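Local atomic coordinates of sensor protein (Bacteroides thetaiotaomicron, PDB entry 2X7X), a protein that binds beta-D-fructose through this periplasmic domain and, as a hybrid two-component sensor, probably passes the signal on by histidine kinase activity. Residues H186-D197 with R212-A223. Numbering follows the deposited sequence.
Sequences HPKIDAVYAHND and REKEMIFVGIDA. With K (potassium ion), chain F; FRU (beta-D-fructofuranose), chain E.
Val-192 lies at the middle of a backbone ladder between strands 191-194 and 217-220: its N donates to Ile-217 O at 2.9 Å and its O accepts from Val-219 N, after which Ala-194 N reaches Val-219 O. At the ladder's start Ile-217 N donates to Asp-190 O.

Among apolar contacts, CG2 of Val-192 rests 3.6 Å from Phe-218 CE1, the side chains side by side, and also touches Met-216 SD; helix 199-209 covers this face. Ala-191 and Tyr-193 project from the reverse face, toward helix 110-124, and Ile-221 CD1 reaches the tyrosine ring at its edge.

The two strands and helix 199-209 form a beta-alpha-beta unit in one lobe of a periplasmic binding protein fold, whose ligands bind between lobes.

Polar groups work at both ends of the unit. Near the cleft, Asn-196 ND2 donates to fructose O3 at 2.8 Å; its OD1 accepts from Ile-199 N and ND2 also reaches Trp-170 O, fixing the amide's rotation. Asp-222 OD1 accepts from fructose O4, while its OD2 lies doubtfully close to O3. Asp-197 OD2 accepts from Ala-223 N at 2.7 Å, and OD1 is bonded to Thr-242 OG1. At the far end, the bend of Arg-212 at chi3 (66°) helps bring NH2 to His-186 O, 2.8 Å away and in the guanidinium plane, while NE forms a salt bridge with Glu-215 OE1. A leucine here would probably leave the Glu-215 carboxylate without its charged mate and the His-186 carbonyl without this donor. Arg-212 opens a type I turn to Glu-215, beside which the backbone carbonyls of Glu-213 and Met-216 bind a potassium ion.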
loop_
_atom_site.group_PDB
_atom_site.type_symbol
_atom_site.label_atom_id
_atom_site.label_comp_id
_atom_site.label_asym_id
_atom_site.label_seq_id
_atom_site.Cartn_x
_atom_site.Cartn_y
_atom_site.Cartn_z
ATOM N N HIS A 186 20.284 31.181 -12.203
ATOM C CA HIS A 186 18.905 31.537 -11.890
ATOM C C HIS A 186 18.692 31.717 -10.380
ATOM O O HIS A 186 18.574 30.727 -9.647
ATOM C CB HIS A 186 17.929 30.485 -12.456
ATOM C CG HIS A 186 18.040 30.287 -13.937
ATOM N ND1 HIS A 186 17.700 31.268 -14.848
ATOM C CD2 HIS A 186 18.457 29.227 -14.666
ATOM C CE1 HIS A 186 17.902 30.816 -16.074
ATOM N NE2 HIS A 186 18.362 29.581 -15.991
ATOM N N PRO A 187 18.649 32.981 -9.907
ATOM C CA PRO A 187 18.446 33.273 -8.466
ATOM C C PRO A 187 17.066 32.890 -7.917
ATOM O O PRO A 187 16.922 32.673 -6.715
ATOM C CB PRO A 187 18.643 34.793 -8.377
ATOM C CG PRO A 187 18.393 35.300 -9.763
ATOM C CD PRO A 187 18.904 34.211 -10.682
ATOM N N LYS A 188 16.061 32.824 -8.783
ATOM C CA LYS A 188 14.724 32.478 -8.340
ATOM C C LYS A 188 14.245 31.196 -9.032
ATOM O O LYS A 188 13.870 31.213 -10.216
ATOM C CB LYS A 188 13.745 33.638 -8.567
ATOM C CG LYS A 188 12.563 33.627 -7.597
ATOM C CD LYS A 188 11.260 34.170 -8.231
ATOM C CE LYS A 188 10.067 34.070 -7.237
ATOM N NZ LYS A 188 8.779 33.669 -7.909
ATOM N N ILE A 189 14.291 30.090 -8.288
ATOM C CA ILE A 189 13.739 28.820 -8.727
ATOM C C ILE A 189 12.739 28.287 -7.683
ATOM O O ILE A 189 13.078 28.083 -6.521
ATOM C CB ILE A 189 14.856 27.765 -9.021
ATOM C CG1 ILE A 189 15.828 28.272 -10.104
ATOM C CG2 ILE A 189 14.235 26.429 -9.447
ATOM C CD1 ILE A 189 17.136 27.465 -10.199
ATOM N N ASP A 190 11.506 28.050 -8.107
ATOM C CA ASP A 190 10.459 27.627 -7.177
ATOM C C ASP A 190 10.136 26.125 -7.250
ATOM O O ASP A 190 9.496 25.577 -6.350
ATOM C CB ASP A 190 9.201 28.497 -7.368
ATOM C CG ASP A 190 9.527 29.985 -7.390
ATOM O OD1 ASP A 190 10.051 30.506 -6.386
ATOM O OD2 ASP A 190 9.290 30.632 -8.426
ATOM N N ALA A 191 10.601 25.460 -8.307
ATOM C CA ALA A 191 10.298 24.044 -8.498
ATOM C C ALA A 191 11.249 23.340 -9.431
ATOM O O ALA A 191 11.663 23.883 -10.459
ATOM C CB ALA A 191 8.865 23.854 -8.995
ATOM N N VAL A 192 11.560 22.101 -9.074
ATOM C CA VAL A 192 12.336 21.210 -9.928
ATOM C C VAL A 192 11.422 20.082 -10.370
ATOM O O VAL A 192 10.807 19.412 -9.540
ATOM C CB VAL A 192 13.590 20.654 -9.168
ATOM C CG1 VAL A 192 14.441 19.760 -10.060
ATOM C CG2 VAL A 192 14.410 21.816 -8.641
ATOM N N TYR A 193 11.321 19.897 -11.677
ATOM C CA TYR A 193 10.635 18.747 -12.251
ATOM C C TYR A 193 11.702 17.809 -12.754
ATOM O O TYR A 193 12.402 18.131 -13.713
ATOM C CB TYR A 193 9.752 19.185 -13.412
ATOM C CG TYR A 193 9.096 18.073 -14.222
ATOM C CD1 TYR A 193 8.915 16.773 -13.697
ATOM C CD2 TYR A 193 8.611 18.341 -15.505
ATOM C CE1 TYR A 193 8.293 15.775 -14.448
ATOM C CE2 TYR A 193 7.991 17.359 -16.261
ATOM C CZ TYR A 193 7.828 16.088 -15.742
ATOM O OH TYR A 193 7.202 15.147 -16.529
ATOM N N ALA A 194 11.825 16.655 -12.101
ATOM C CA ALA A 194 12.807 15.647 -12.475
ATOM C C ALA A 194 12.071 14.462 -13.075
ATOM O O ALA A 194 11.074 14.006 -12.513
ATOM C CB ALA A 194 13.591 15.223 -11.249
ATOM N N HIS A 195 12.554 13.960 -14.208
ATOM C CA HIS A 195 11.858 12.881 -14.933
ATOM C C HIS A 195 11.909 11.529 -14.229
ATOM O O HIS A 195 11.105 10.652 -14.525
ATOM C CB HIS A 195 12.348 12.760 -16.386
ATOM C CG HIS A 195 11.796 13.810 -17.311
ATOM N ND1 HIS A 195 11.758 13.646 -18.685
ATOM C CD2 HIS A 195 11.252 15.026 -17.061
ATOM C CE1 HIS A 195 11.220 14.718 -19.238
ATOM N NE2 HIS A 195 10.914 15.573 -18.275
ATOM N N ASN A 196 12.847 11.343 -13.306
ATOM C CA ASN A 196 12.748 10.191 -12.415
ATOM C C ASN A 196 13.286 10.442 -11.019
ATOM O O ASN A 196 13.842 11.507 -10.740
ATOM C CB ASN A 196 13.327 8.910 -13.037
ATOM C CG ASN A 196 14.858 8.878 -13.061
ATOM O OD1 ASN A 196 15.559 9.822 -12.646
ATOM N ND2 ASN A 196 15.385 7.764 -13.552
ATOM N N ASP A 197 13.125 9.439 -10.159
ATOM C CA ASP A 197 13.518 9.507 -8.750
ATOM C C ASP A 197 15.000 9.267 -8.561
ATOM O O ASP A 197 15.443 9.104 -7.427
ATOM C CB ASP A 197 12.755 8.465 -7.928
ATOM C CG ASP A 197 11.262 8.717 -7.889
ATOM O OD1 ASP A 197 10.813 9.860 -8.125
ATOM O OD2 ASP A 197 10.522 7.761 -7.609
ATOM N N ARG A 212 20.115 26.211 -0.800
ATOM C CA ARG A 212 18.874 26.706 -1.418
ATOM C C ARG A 212 17.729 25.705 -1.564
ATOM O O ARG A 212 16.753 26.002 -2.229
ATOM C CB ARG A 212 19.177 27.296 -2.797
ATOM C CG ARG A 212 19.868 28.635 -2.782
ATOM C CD ARG A 212 20.262 29.022 -4.178
ATOM N NE ARG A 212 19.109 29.275 -5.046
ATOM C CZ ARG A 212 19.193 29.601 -6.340
ATOM N NH1 ARG A 212 20.380 29.702 -6.930
ATOM N NH2 ARG A 212 18.090 29.816 -7.053
ATOM N N GLU A 213 17.841 24.534 -0.946
ATOM C CA GLU A 213 16.832 23.488 -1.076
ATOM C C GLU A 213 15.481 23.793 -0.417
ATOM O O GLU A 213 14.489 23.092 -0.671
ATOM C CB GLU A 213 17.365 22.152 -0.543
ATOM C CG GLU A 213 17.159 21.934 0.978
ATOM C CD GLU A 213 18.105 22.756 1.860
ATOM O OE1 GLU A 213 18.969 23.497 1.317
ATOM O OE2 GLU A 213 17.982 22.638 3.102
ATOM N N LYS A 214 15.428 24.807 0.436
ATOM C CA LYS A 214 14.151 25.200 1.045
ATOM C C LYS A 214 13.410 26.262 0.215
ATOM O O LYS A 214 12.316 26.680 0.562
ATOM C CB LYS A 214 14.342 25.630 2.507
ATOM C CG LYS A 214 14.788 24.481 3.403
ATOM C CD LYS A 214 15.120 24.917 4.843
ATOM C CE LYS A 214 15.448 23.678 5.697
ATOM N NZ LYS A 214 15.227 23.871 7.168
ATOM N N GLU A 215 14.001 26.667 -0.899
ATOM C CA GLU A 215 13.396 27.698 -1.750
ATOM C C GLU A 215 12.501 27.126 -2.835
ATOM O O GLU A 215 11.894 27.878 -3.584
ATOM C CB GLU A 215 14.478 28.544 -2.428
ATOM C CG GLU A 215 15.378 29.332 -1.487
ATOM C CD GLU A 215 16.471 30.088 -2.228
ATOM O OE1 GLU A 215 16.715 29.818 -3.432
ATOM O OE2 GLU A 215 17.091 30.968 -1.600
ATOM N N MET A 216 12.440 25.802 -2.927
ATOM C CA MET A 216 11.825 25.131 -4.066
ATOM C C MET A 216 11.297 23.757 -3.687
ATOM O O MET A 216 11.772 23.140 -2.729
ATOM C CB MET A 216 12.830 25.010 -5.221
ATOM C CG MET A 216 14.081 24.200 -4.897
ATOM S SD MET A 216 15.381 24.354 -6.136
ATOM C CE MET A 216 16.124 25.932 -5.675
ATOM N N ILE A 217 10.300 23.291 -4.431
ATOM C CA ILE A 217 9.783 21.940 -4.256
ATOM C C ILE A 217 10.427 21.010 -5.278
ATOM O O ILE A 217 10.898 21.470 -6.333
ATOM C CB ILE A 217 8.252 21.886 -4.433
ATOM C CG1 ILE A 217 7.857 22.353 -5.843
ATOM C CG2 ILE A 217 7.532 22.652 -3.284
ATOM C CD1 ILE A 217 6.520 21.842 -6.279
ATOM N N PHE A 218 10.444 19.713 -4.967
ATOM C CA PHE A 218 11.034 18.703 -5.850
ATOM C C PHE A 218 10.011 17.648 -6.238
ATOM O O PHE A 218 9.374 17.034 -5.371
ATOM C CB PHE A 218 12.270 18.050 -5.209
ATOM C CG PHE A 218 13.413 19.004 -4.998
ATOM C CD1 PHE A 218 14.459 19.082 -5.929
ATOM C CD2 PHE A 218 13.435 19.865 -3.889
ATOM C CE1 PHE A 218 15.515 20.003 -5.745
ATOM C CE2 PHE A 218 14.483 20.776 -3.703
ATOM C CZ PHE A 218 15.515 20.847 -4.623
ATOM N N VAL A 219 9.851 17.446 -7.549
ATOM C CA VAL A 219 8.930 16.423 -8.057
ATOM C C VAL A 219 9.638 15.436 -8.973
ATOM O O VAL A 219 10.402 15.832 -9.852
ATOM C CB VAL A 219 7.689 17.038 -8.752
ATOM C CG1 VAL A 219 6.700 15.956 -9.089
ATOM C CG2 VAL A 219 7.029 18.087 -7.847
ATOM N N GLY A 220 9.403 14.148 -8.742
ATOM C CA GLY A 220 10.035 13.096 -9.534
ATOM C C GLY A 220 9.012 12.102 -10.043
ATOM O O GLY A 220 7.811 12.284 -9.840
ATOM N N ILE A 221 9.478 11.059 -10.723
ATOM C CA ILE A 221 8.595 10.018 -11.241
ATOM C C ILE A 221 9.218 8.666 -10.927
ATOM O O ILE A 221 10.438 8.535 -10.951
ATOM C CB ILE A 221 8.370 10.157 -12.763
ATOM C CG1 ILE A 221 7.758 11.519 -13.098
ATOM C CG2 ILE A 221 7.442 9.061 -13.274
ATOM C CD1 ILE A 221 7.814 11.909 -14.565
ATOM N N ASP A 222 8.369 7.691 -10.590
ATOM C CA ASP A 222 8.715 6.265 -10.459
ATOM C C ASP A 222 8.046 5.707 -9.216
ATOM O O ASP A 222 7.305 4.718 -9.296
ATOM C CB ASP A 222 10.224 5.992 -10.420
ATOM C CG ASP A 222 10.858 5.902 -11.808
ATOM O OD1 ASP A 222 10.154 5.721 -12.820
ATOM O OD2 ASP A 222 12.096 6.025 -11.883
ATOM N N ALA A 223 8.308 6.354 -8.076
ATOM C CA ALA A 223 7.701 5.993 -6.782
ATOM C C ALA A 223 7.899 4.532 -6.352
ATOM O O ALA A 223 6.949 3.885 -5.924
ATOM C CB ALA A 223 6.199 6.355 -6.766
HETATM K K K F . 12.208 21.618 -0.390
HETATM C C1 FRU E . 14.213 2.852 -15.413
HETATM C C2 FRU E . 13.888 4.280 -15.809
HETATM C C3 FRU E . 12.889 4.930 -14.854
HETATM C C4 FRU E . 12.026 5.742 -15.799
HETATM C C5 FRU E . 11.929 4.798 -16.990
HETATM C C6 FRU E . 11.594 5.463 -18.324
HETATM O O1 FRU E . 15.386 2.419 -16.097
HETATM O O2 FRU E . 15.113 5.016 -15.899
HETATM O O3 FRU E . 13.521 5.706 -13.825
HETATM O O4 FRU E . 10.754 6.083 -15.238
HETATM O O5 FRU E . 13.251 4.259 -17.080
HETATM O O6 FRU E . 11.409 4.449 -19.332
HETATM O O HOH W 1 11.125 19.324 1.847
#